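Local atomic coordinates of phenylalanyl-tRNA synthetase beta chain (Bacteroides fragilis, PDB entry 3IG2), a protein that forms the beta subunit of the tetrameric ligase that charges tRNA(Phe) with L-phenylalanine using ATP, the portion described here being its core domain. Residues Leu12-Leu17 / Asn146-Leu151; Gly21-Asn27 / Lys85-Phe89; Trp118-Val124 / Asp199-Tyr204. The contacts are given in a common frame with arbitrary orientation. Where two conformers were deposited one is given. Residues are numbered along the deposited sequence.

Contact 1: Leu12-Leu17 / Asn146-Leu151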
loop_
_atom_site.group_PDB
_atom_site.type_symbol
_atom_site.label_atom_id
_atom_site.label_comp_id
_atom_site.label_asym_id
_atom_site.label_seq_id
_atom_site.Cartn_x
_atom_site.Cartn_y
_atom_site.Cartn_z
ATOM N N LEU B 12 19.864 1.848 -1.445
ATOM C CA LEU B 12 18.739 1.546 -2.324
ATOM C C LEU B 12 18.007 0.287 -1.834
ATOM O O LEU B 12 16.775 0.260 -1.759
ATOM C CB LEU B 12 19.235 1.369 -3.756
ATOM C CG LEU B 12 19.017 2.427 -4.862
ATOM C CD1 LEU B 12 18.548 3.829 -4.394
ATOM C CD2 LEU B 12 20.245 2.521 -5.790
ATOM N N VAL B 13 18.774 -0.742 -1.473
ATOM C CA VAL B 13 18.185 -1.997 -0.964
ATOM C C VAL B 13 17.487 -1.817 0.379
ATOM O O VAL B 13 16.409 -2.383 0.595
ATOM C CB VAL B 13 19.220 -3.144 -0.933
ATOM C CG1 VAL B 13 18.690 -4.352 -0.171
ATOM C CG2 VAL B 13 19.566 -3.565 -2.378
ATOM N N ALA B 14 18.079 -0.992 1.247
ATOM C CA ALA B 14 17.489 -0.650 2.537
ATOM C C ALA B 14 16.157 0.066 2.359
ATOM O O ALA B 14 15.175 -0.274 3.037
ATOM C CB ALA B 14 18.441 0.199 3.363
ATOM N N GLU B 15 16.122 1.051 1.462
ATOM C CA GLU B 15 14.898 1.801 1.179
ATOM C C GLU B 15 13.809 0.879 0.641
ATOM O O GLU B 15 12.634 1.004 1.018
ATOM C CB GLU B 15 15.171 2.950 0.202
ATOM C CG GLU B 15 16.200 3.973 0.721
ATOM C CD GLU B 15 16.386 5.178 -0.209
ATOM O OE1 GLU B 15 16.065 5.059 -1.414
ATOM O OE2 GLU B 15 16.840 6.252 0.259
ATOM N N GLN B 16 14.200 -0.053 -0.233
ATOM C CA GLN B 16 13.259 -1.004 -0.801
ATOM C C GLN B 16 12.691 -1.939 0.262
ATOM O O GLN B 16 11.478 -2.159 0.316
ATOM C CB GLN B 16 13.917 -1.824 -1.892
ATOM C CG GLN B 16 13.026 -2.908 -2.448
ATOM C CD GLN B 16 13.725 -3.699 -3.525
ATOM O OE1 GLN B 16 14.144 -4.835 -3.301
ATOM N NE2 GLN B 16 13.903 -3.087 -4.681
ATOM N N LEU B 17 13.560 -2.465 1.120
ATOM C CA LEU B 17 13.123 -3.351 2.193
ATOM C C LEU B 17 12.222 -2.629 3.200
ATOM O O LEU B 17 11.193 -3.184 3.609
ATOM C CB LEU B 17 14.328 -4.010 2.891
ATOM C CG LEU B 17 15.086 -5.030 2.039
ATOM C CD1 LEU B 17 16.402 -5.471 2.675
ATOM C CD2 LEU B 17 14.189 -6.243 1.751
ATOM N N ASN B 146 13.940 -9.413 -5.946
ATOM C CA ASN B 146 13.812 -7.970 -6.127
ATOM C C ASN B 146 15.054 -7.221 -5.679
ATOM O O ASN B 146 15.401 -6.167 -6.245
ATOM C CB ASN B 146 12.536 -7.466 -5.463
ATOM C CG ASN B 146 11.306 -7.835 -6.264
ATOM O OD1 ASN B 146 11.358 -7.871 -7.503
ATOM N ND2 ASN B 146 10.199 -8.124 -5.574
ATOM N N ILE B 147 15.745 -7.788 -4.695
ATOM C CA ILE B 147 17.071 -7.298 -4.335
ATOM C C ILE B 147 18.022 -7.512 -5.500
ATOM O O ILE B 147 18.729 -6.572 -5.903
ATOM C CB ILE B 147 17.630 -7.947 -3.054
ATOM C CG1 ILE B 147 16.860 -7.436 -1.840
ATOM C CG2 ILE B 147 19.077 -7.554 -2.858
ATOM C CD1 ILE B 147 17.072 -8.256 -0.602
ATOM N N PHE B 148 18.042 -8.719 -6.059
ATOM C CA PHE B 148 18.899 -8.969 -7.219
ATOM C C PHE B 148 18.623 -7.985 -8.365
ATOM O O PHE B 148 19.560 -7.448 -8.950
ATOM C CB PHE B 148 18.792 -10.405 -7.719
ATOM C CG PHE B 148 19.369 -11.425 -6.780
ATOM C CD1 PHE B 148 20.249 -11.058 -5.757
ATOM C CD2 PHE B 148 19.070 -12.763 -6.946
ATOM C CE1 PHE B 148 20.799 -11.996 -4.931
ATOM C CE2 PHE B 148 19.617 -13.710 -6.104
ATOM C CZ PHE B 148 20.493 -13.322 -5.093
ATOM N N LYS B 149 17.353 -7.760 -8.685
ATOM C CA LYS B 149 16.971 -6.819 -9.735
ATOM C C LYS B 149 17.479 -5.418 -9.442
ATOM O O LYS B 149 17.947 -4.714 -10.350
ATOM C CB LYS B 149 15.453 -6.784 -9.899
ATOM C CG LYS B 149 14.914 -8.019 -10.552
ATOM C CD LYS B 149 13.397 -7.975 -10.675
ATOM C CE LYS B 149 12.927 -8.991 -11.700
ATOM N NZ LYS B 149 11.434 -9.085 -11.778
ATOM N N ARG B 150 17.382 -5.028 -8.165
ATOM C CA ARG B 150 17.813 -3.721 -7.712
ATOM C C ARG B 150 19.315 -3.576 -7.933
ATOM O O ARG B 150 19.797 -2.489 -8.244
ATOM C CB ARG B 150 17.440 -3.523 -6.239
ATOM C CG ARG B 150 17.583 -2.098 -5.704
ATOM C CD ARG B 150 17.570 -1.093 -6.828
ATOM N NE ARG B 150 16.635 -0.020 -6.577
ATOM C CZ ARG B 150 16.544 1.077 -7.320
ATOM N NH1 ARG B 150 17.332 1.229 -8.378
ATOM N NH2 ARG B 150 15.663 2.015 -7.006
ATOM N N LEU B 151 20.043 -4.685 -7.815
ATOM C CA LEU B 151 21.495 -4.654 -8.026
ATOM C C LEU B 151 21.836 -4.801 -9.503
ATOM O O LEU B 151 22.994 -4.826 -9.864
ATOM C CB LEU B 151 22.209 -5.722 -7.184
ATOM C CG LEU B 151 21.908 -5.756 -5.659
ATOM C CD1 LEU B 151 22.546 -6.948 -4.927
ATOM C CD2 LEU B 151 22.336 -4.464 -4.976
#
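Two helical turns lie side by side here, running at 144° to each other with their axes 10.3 Å apart at closest approach. Val13 is central: its CA lies 6.4 Å from that of Ile147, and its t rotamer (chi1 169°) spreads two methyls over the opposite helix. CG1 of Val13 meets Ile147 CG1 at 4.0 Å, while CG2 of Val13 reaches Leu151 CD2 at 3.9 Å. The compact, beta-branched valine fits this buried position between Ile147 and Leu151. The CA-to-CB bond of Ile147 runs sideways, and its CD1 lies 4.2 Å from Leu17 CD2; Leu17 and Leu151 also start sideways, but their ends come nearer.

Toward solvent the contact relies on long polar chains used largely for their carbon atoms. Gln16 is fully extended (chi1 and chi2 both t), so its amide spans the gap, with NE2 3.9 Å from Arg150 CB. Its OE1 lies 3.5 Å from Asn146 O; both atoms are acceptors, so Gln16 meets the other helix through van der Waals contacts. Arg150 bends sharply, its chi2 of 21° being nearly eclipsed, and this brings its guanidinium against Leu12, whose CG sits over one face, 3.7 Å from Arg150 CZ. Leu12 is also off the common rotamers, both chi angles lying between wells.

On the inner side both helices rest on strand 109-121: Val13 and Ile147 share Leu115, and Leu17 and Ile147 share Leu117. Trp209 of helix 209-212 touches Val13 and Leu151, while Phe87 of strand 85-95 packs on Ala14 and Leu17.

Contact 2: Gly21-Asn27 / Lys85-Phe89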
loop_
_atom_site.group_PDB
_atom_site.type_symbol
_atom_site.label_atom_id
_atom_site.label_comp_id
_atom_site.label_asym_id
_atom_site.label_seq_id
_atom_site.Cartn_x
_atom_site.Cartn_y
_atom_site.Cartn_z
ATOM N N GLY B 21 7.969 -3.058 4.453
ATOM C CA GLY B 21 7.616 -3.336 5.848
ATOM C C GLY B 21 8.727 -3.977 6.681
ATOM O O GLY B 21 8.457 -4.459 7.783
ATOM N N PHE B 22 9.968 -3.993 6.182
ATOM C CA PHE B 22 11.094 -4.464 7.005
ATOM C C PHE B 22 11.555 -3.345 7.913
ATOM O O PHE B 22 11.431 -2.170 7.558
ATOM C CB PHE B 22 12.300 -4.884 6.151
ATOM C CG PHE B 22 12.176 -6.233 5.521
ATOM C CD1 PHE B 22 12.935 -7.289 5.985
ATOM C CD2 PHE B 22 11.311 -6.446 4.439
ATOM C CE1 PHE B 22 12.843 -8.553 5.397
ATOM C CE2 PHE B 22 11.212 -7.719 3.827
ATOM C CZ PHE B 22 11.978 -8.760 4.298
ATOM N N ASN B 23 12.145 -3.726 9.046
ATOM C CA ASN B 23 12.952 -2.831 9.892
ATOM C C ASN B 23 14.394 -3.306 9.901
ATOM O O ASN B 23 14.637 -4.493 10.053
ATOM C CB ASN B 23 12.449 -2.884 11.337
ATOM C CG ASN B 23 11.023 -2.384 11.472
ATOM O OD1 ASN B 23 10.750 -1.212 11.235
ATOM N ND2 ASN B 23 10.106 -3.274 11.828
ATOM N N GLU B 24 15.342 -2.380 9.788
ATOM C CA GLU B 24 16.739 -2.702 9.943
ATOM C C GLU B 24 17.114 -3.028 11.405
ATOM O O GLU B 24 16.665 -2.356 12.338
ATOM C CB GLU B 24 17.605 -1.548 9.405
ATOM C CG GLU B 24 19.072 -1.946 9.241
ATOM C CD GLU B 24 19.926 -0.931 8.438
ATOM O OE1 GLU B 24 21.167 -1.118 8.400
ATOM O OE2 GLU B 24 19.380 0.019 7.838
ATOM N N ILE B 25 17.943 -4.050 11.606
ATOM C CA ILE B 25 18.453 -4.355 12.939
ATOM C C ILE B 25 19.968 -4.334 12.962
ATOM O O ILE B 25 20.622 -4.398 11.914
ATOM C CB ILE B 25 17.934 -5.721 13.512
ATOM C CG1 ILE B 25 18.388 -6.886 12.621
ATOM C CG2 ILE B 25 16.393 -5.644 13.739
ATOM C CD1 ILE B 25 18.085 -8.328 13.153
ATOM N N LEU B 26 20.525 -4.238 14.168
ATOM C CA LEU B 26 21.965 -4.163 14.286
ATOM C C LEU B 26 22.349 -5.020 15.463
ATOM O O LEU B 26 21.919 -4.752 16.565
ATOM C CB LEU B 26 22.370 -2.715 14.529
ATOM C CG LEU B 26 23.687 -2.190 13.958
ATOM C CD1 LEU B 26 24.936 -3.015 14.344
ATOM C CD2 LEU B 26 23.575 -1.981 12.421
ATOM N N ASN B 27 23.130 -6.063 15.222
ATOM C CA ASN B 27 23.554 -6.963 16.292
ATOM C C ASN B 27 25.074 -6.929 16.511
ATOM O O ASN B 27 25.845 -6.646 15.589
ATOM C CB ASN B 27 23.055 -8.405 16.029
ATOM C CG ASN B 27 21.509 -8.538 16.130
ATOM O OD1 ASN B 27 20.831 -8.851 15.162
ATOM N ND2 ASN B 27 20.987 -8.298 17.282
ATOM N N LYS B 85 9.707 -8.644 10.152
ATOM C CA LYS B 85 10.584 -8.641 8.996
ATOM C C LYS B 85 11.784 -7.770 9.257
ATOM O O LYS B 85 11.664 -6.543 9.344
ATOM C CB LYS B 85 9.854 -8.145 7.753
ATOM C CG LYS B 85 8.640 -8.969 7.437
ATOM C CD LYS B 85 8.235 -8.807 5.989
ATOM C CE LYS B 85 7.271 -7.699 5.842
ATOM N NZ LYS B 85 5.925 -8.237 6.079
ATOM N N PHE B 86 12.944 -8.423 9.361
ATOM C CA PHE B 86 14.169 -7.761 9.728
ATOM C C PHE B 86 15.244 -7.914 8.656
ATOM O O PHE B 86 15.278 -8.906 7.931
ATOM C CB PHE B 86 14.732 -8.384 11.008
ATOM C CG PHE B 86 13.906 -8.138 12.235
ATOM C CD1 PHE B 86 13.219 -6.939 12.418
ATOM C CD2 PHE B 86 13.851 -9.094 13.236
ATOM C CE1 PHE B 86 12.466 -6.712 13.589
ATOM C CE2 PHE B 86 13.118 -8.877 14.408
ATOM C CZ PHE B 86 12.416 -7.688 14.579
ATOM N N PHE B 87 16.133 -6.931 8.577
ATOM C CA PHE B 87 17.324 -7.086 7.775
ATOM C C PHE B 87 18.523 -6.477 8.478
ATOM O O PHE B 87 18.377 -5.563 9.296
ATOM C CB PHE B 87 17.149 -6.529 6.346
ATOM C CG PHE B 87 17.099 -5.033 6.257
ATOM C CD1 PHE B 87 18.249 -4.303 5.997
ATOM C CD2 PHE B 87 15.879 -4.351 6.374
ATOM C CE1 PHE B 87 18.209 -2.916 5.899
ATOM C CE2 PHE B 87 15.828 -2.958 6.290
ATOM C CZ PHE B 87 16.994 -2.231 6.050
ATOM N N GLU B 88 19.710 -6.988 8.155
ATOM C CA GLU B 88 20.915 -6.474 8.757
ATOM C C GLU B 88 22.036 -6.547 7.755
ATOM O O GLU B 88 22.199 -7.562 7.102
ATOM C CB GLU B 88 21.260 -7.248 10.033
ATOM C CG GLU B 88 22.616 -6.843 10.641
ATOM C CD GLU B 88 22.877 -7.514 11.974
ATOM O OE1 GLU B 88 22.130 -8.479 12.297
ATOM O OE2 GLU B 88 23.815 -7.066 12.696
ATOM N N PHE B 89 22.765 -5.437 7.605
ATOM C CA PHE B 89 24.060 -5.451 6.942
ATOM C C PHE B 89 25.155 -5.568 7.997
ATOM O O PHE B 89 25.144 -4.843 8.993
ATOM C CB PHE B 89 24.289 -4.162 6.189
ATOM C CG PHE B 89 23.468 -4.023 4.958
ATOM C CD1 PHE B 89 23.942 -4.471 3.755
ATOM C CD2 PHE B 89 22.233 -3.400 5.006
ATOM C CE1 PHE B 89 23.198 -4.358 2.603
ATOM C CE2 PHE B 89 21.460 -3.259 3.849
ATOM C CZ PHE B 89 21.954 -3.749 2.632
HETATM O O HOH W 1 22.223 -3.235 9.564
#
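Gly21 ends the preceding helix as the C' residue of a Schellman motif. Its phi of 89° would jam a CB against the carbonyl before it, so glycine belongs here. Phe22 then sets its ring face against Lys85, whose CB stands 3.7 Å from the ring centroid in a CH-pi contact; Phe22 CB also touches Phe87 CD2 at 3.6 Å. The parallel ladder begins at Asn23: its N donates to Lys85 O (2.9 Å) and its O accepts from Phe87 N (3.2 Å), which pairs Asn23 with Phe86. Glu24, paired with Phe87, lays CB over that ring, 3.9 Å from the centroid, leaving its carboxylate at the exposed edge. Ile25 N donates to Phe87 O at 2.8 Å, and its CG2 covers the Phe86 ring, 4.0 Å from the centroid, a good use of a branched side chain.

Beyond this the chains diverge and water 1 fills the gap, accepting from Phe89 N (3.0 Å) and lying 3.1 Å from Ile25 O and 2.6 Å from Glu24 OE1. Leu26 points away. The backbone N of Asn27 regains contact, donating to the side-chain OE2 of Glu88 at 2.8 Å; that oxygen also forms a salt bridge with Arg62, so OE2 of this buried glutamate is satisfied twice.

A helix leading through a glycine turn into a short outermost strand, parallel to its neighbour in a sheet whose remaining strands all pair antiparallel, is consistent with the class II aminoacyl-tRNA synthetase fold, to whose clan this beta-chain domain belongs.

Contact 3: Trp118-Val124 / Asp199-Tyr204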
loop_
_atom_site.group_PDB
_atom_site.type_symbol
_atom_site.label_atom_id
_atom_site.label_comp_id
_atom_site.label_asym_id
_atom_site.label_seq_id
_atom_site.Cartn_x
_atom_site.Cartn_y
_atom_site.Cartn_z
ATOM N N TRP B 118 15.380 -11.825 7.705
ATOM C CA TRP B 118 14.594 -12.732 8.513
ATOM C C TRP B 118 13.133 -12.380 8.391
ATOM O O TRP B 118 12.733 -11.234 8.611
ATOM C CB TRP B 118 14.950 -12.610 9.978
ATOM C CG TRP B 118 16.363 -12.972 10.346
ATOM C CD1 TRP B 118 16.796 -14.156 10.905
ATOM C CD2 TRP B 118 17.512 -12.120 10.248
ATOM N NE1 TRP B 118 18.162 -14.079 11.161
ATOM C CE2 TRP B 118 18.620 -12.845 10.764
ATOM C CE3 TRP B 118 17.718 -10.803 9.766
ATOM C CZ2 TRP B 118 19.911 -12.309 10.802
ATOM C CZ3 TRP B 118 18.997 -10.256 9.837
ATOM C CH2 TRP B 118 20.082 -11.015 10.357
ATOM N N VAL B 119 12.312 -13.375 8.089
ATOM C CA VAL B 119 10.873 -13.116 8.037
ATOM C C VAL B 119 10.185 -14.177 8.874
ATOM O O VAL B 119 10.376 -15.357 8.616
ATOM C CB VAL B 119 10.310 -13.207 6.598
ATOM C CG1 VAL B 119 8.730 -13.122 6.622
ATOM C CG2 VAL B 119 10.948 -12.163 5.667
ATOM N N THR B 120 9.370 -13.779 9.854
ATOM C CA THR B 120 8.665 -14.786 10.659
ATOM C C THR B 120 7.363 -15.202 9.998
ATOM O O THR B 120 6.794 -14.476 9.166
ATOM C CB THR B 120 8.408 -14.345 12.141
ATOM O OG1 THR B 120 7.530 -13.218 12.161
ATOM C CG2 THR B 120 9.697 -13.972 12.818
ATOM N N GLY B 121 6.910 -16.401 10.336
ATOM C CA GLY B 121 5.689 -16.933 9.780
ATOM C C GLY B 121 4.772 -17.409 10.877
ATOM O O GLY B 121 4.675 -16.781 11.935
ATOM N N LYS B 122 4.113 -18.535 10.623
ATOM C CA LYS B 122 3.100 -19.040 11.520
ATOM C C LYS B 122 3.758 -19.589 12.754
ATOM O O LYS B 122 4.943 -19.956 12.739
ATOM C CB LYS B 122 2.316 -20.172 10.865
ATOM C CG LYS B 122 3.167 -21.407 10.558
ATOM C CD LYS B 122 2.367 -22.577 9.989
ATOM C CE LYS B 122 2.033 -22.391 8.529
ATOM N NZ LYS B 122 3.226 -22.495 7.646
HETATM N N MSE B 123 2.957 -19.704 13.804
HETATM C CA MSE B 123 3.381 -20.378 15.015
HETATM C C MSE B 123 3.804 -21.809 14.664
HETATM O O MSE B 123 3.162 -22.467 13.861
HETATM C CB MSE B 123 2.239 -20.374 16.008
HETATM C CG MSE B 123 2.546 -21.011 17.336
HETATM SE SE MSE B 123 0.992 -20.843 18.484
HETATM C CE MSE B 123 0.022 -22.422 17.917
ATOM N N VAL B 124 4.929 -22.255 15.218
ATOM C CA VAL B 124 5.357 -23.639 15.073
ATOM C C VAL B 124 4.237 -24.575 15.560
ATOM O O VAL B 124 3.679 -24.383 16.629
ATOM C CB VAL B 124 6.669 -23.881 15.866
ATOM C CG1 VAL B 124 7.077 -25.366 15.841
ATOM C CG2 VAL B 124 7.801 -22.971 15.320
ATOM N N ASP B 199 9.166 -18.965 18.762
ATOM C CA ASP B 199 8.033 -19.904 18.632
ATOM C C ASP B 199 7.233 -19.724 17.352
ATOM O O ASP B 199 6.197 -20.341 17.173
ATOM C CB ASP B 199 7.115 -19.874 19.882
ATOM C CG ASP B 199 6.536 -21.261 20.250
ATOM O OD1 ASP B 199 7.136 -21.950 21.110
ATOM O OD2 ASP B 199 5.478 -21.648 19.705
ATOM N N ASN B 200 7.797 -18.981 16.403
ATOM C CA ASN B 200 7.249 -18.870 15.050
ATOM C C ASN B 200 8.263 -19.392 14.058
ATOM O O ASN B 200 9.470 -19.404 14.324
ATOM C CB ASN B 200 6.887 -17.411 14.705
ATOM C CG ASN B 200 5.686 -16.895 15.503
ATOM O OD1 ASN B 200 4.548 -16.851 15.007
ATOM N ND2 ASN B 200 5.936 -16.502 16.738
ATOM N N GLU B 201 7.795 -19.832 12.914
ATOM C CA GLU B 201 8.723 -20.201 11.855
ATOM C C GLU B 201 9.489 -18.989 11.360
ATOM O O GLU B 201 8.965 -17.865 11.393
ATOM C CB GLU B 201 7.983 -20.841 10.693
ATOM C CG GLU B 201 7.267 -22.120 11.069
ATOM C CD GLU B 201 6.693 -22.814 9.872
ATOM O OE1 GLU B 201 6.828 -22.268 8.748
ATOM O OE2 GLU B 201 6.110 -23.907 10.048
ATOM N N VAL B 202 10.725 -19.237 10.901
ATOM C CA VAL B 202 11.625 -18.175 10.447
ATOM C C VAL B 202 12.177 -18.519 9.076
ATOM O O VAL B 202 12.692 -19.619 8.855
ATOM C CB VAL B 202 12.811 -17.931 11.426
ATOM C CG1 VAL B 202 13.775 -16.775 10.880
ATOM C CG2 VAL B 202 12.291 -17.539 12.778
ATOM N N TYR B 203 12.050 -17.585 8.149
ATOM C CA TYR B 203 12.599 -17.757 6.806
ATOM C C TYR B 203 13.738 -16.773 6.762
ATOM O O TYR B 203 13.568 -15.609 7.121
ATOM C CB TYR B 203 11.526 -17.489 5.740
ATOM C CG TYR B 203 10.237 -18.125 6.169
ATOM C CD1 TYR B 203 9.079 -17.376 6.327
ATOM C CD2 TYR B 203 10.200 -19.483 6.511
ATOM C CE1 TYR B 203 7.910 -17.964 6.780
ATOM C CE2 TYR B 203 9.039 -20.076 6.956
ATOM C CZ TYR B 203 7.904 -19.311 7.088
ATOM O OH TYR B 203 6.770 -19.908 7.541
ATOM N N TYR B 204 14.909 -17.274 6.380
ATOM C CA TYR B 204 16.154 -16.551 6.528
ATOM C C TYR B 204 16.909 -16.559 5.219
ATOM O O TYR B 204 17.016 -17.606 4.567
ATOM C CB TYR B 204 17.016 -17.217 7.632
ATOM C CG TYR B 204 18.434 -16.731 7.697
ATOM C CD1 TYR B 204 18.725 -15.429 8.109
ATOM C CD2 TYR B 204 19.496 -17.573 7.368
ATOM C CE1 TYR B 204 20.012 -14.981 8.170
ATOM C CE2 TYR B 204 20.803 -17.134 7.437
ATOM C CZ TYR B 204 21.059 -15.827 7.825
ATOM O OH TYR B 204 22.361 -15.376 7.917
HETATM O O HOH W 2 4.135 -19.457 7.767
#
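Five backbone hydrogen bonds tie these antiparallel segments together. Val119 and Tyr203 form a hydrogen-bonded pair, with Val119 N to Tyr203 O at 2.7 Å and Tyr203 N to Val119 O at 2.8 Å. Gly121 N donates to Glu201 O (2.7 Å), yet Glu201 N donates to Lys122 O (2.9 Å), one residue farther along; Val124 N to Asp199 O (3.0 Å) continues the shifted register. Two residues thus face one, a beta bulge where the chain turns a corner at Lys122. Glycine fits here because a CB on Gly121 would clash with Tyr203 OH. That hydroxyl donates to Glu201 OE1 (2.7 Å) and accepts from water 2 (2.7 Å), which in turn takes protons from Lys122 N (3.0 Å) and Lys122 NZ (3.2 Å). Lys122 NZ also makes a long salt bridge of 3.8 Å to Glu201 OE1.

The strands are central members of the domain's mixed sheet, a class II synthetase-like sheet flanked by helices. Trp118, Thr120, Val202 and Tyr204 face helix 66-75, where Ile73 touches the first three. Trp118 CD1 lies 4.0 Å from Val202 CG1, and its five-membered ring lies obliquely to the Tyr204 ring (centroids 4.8 Å apart, planes at 42°). Thr120 OG1 is hydrogen-bonded to Leu84 N, and Val119 and Tyr203 occupy the opposite face, Val119 CG1 lying 4.3 Å from Tyr203 CD1.

Overall arrangement
Contacts 2 and 3 belong to one mixed sheet and contact 1 is the pair of helices packed against it. Strands 85-95 and 109-121 are sheet neighbours, so contacts 2 and 3, with centres about 15 Å apart, touch directly, Phe86 N lying 2.9 Å from Trp118 O. The centre of contact 1 is about 13 Å from that of contact 2, which it meets through Leu17 and Phe87, and about 22 Å from that of contact 3, without touching. Along the chain, contact 2 nests inside the loop closed by contact 1, contact 3 follows contact 2, and contacts 1 and 3 cross. Early and late parts are thereby interwoven into one compact domain. Contacts 2 and 3 also both touch a neighbouring subunit, another copy of this chain.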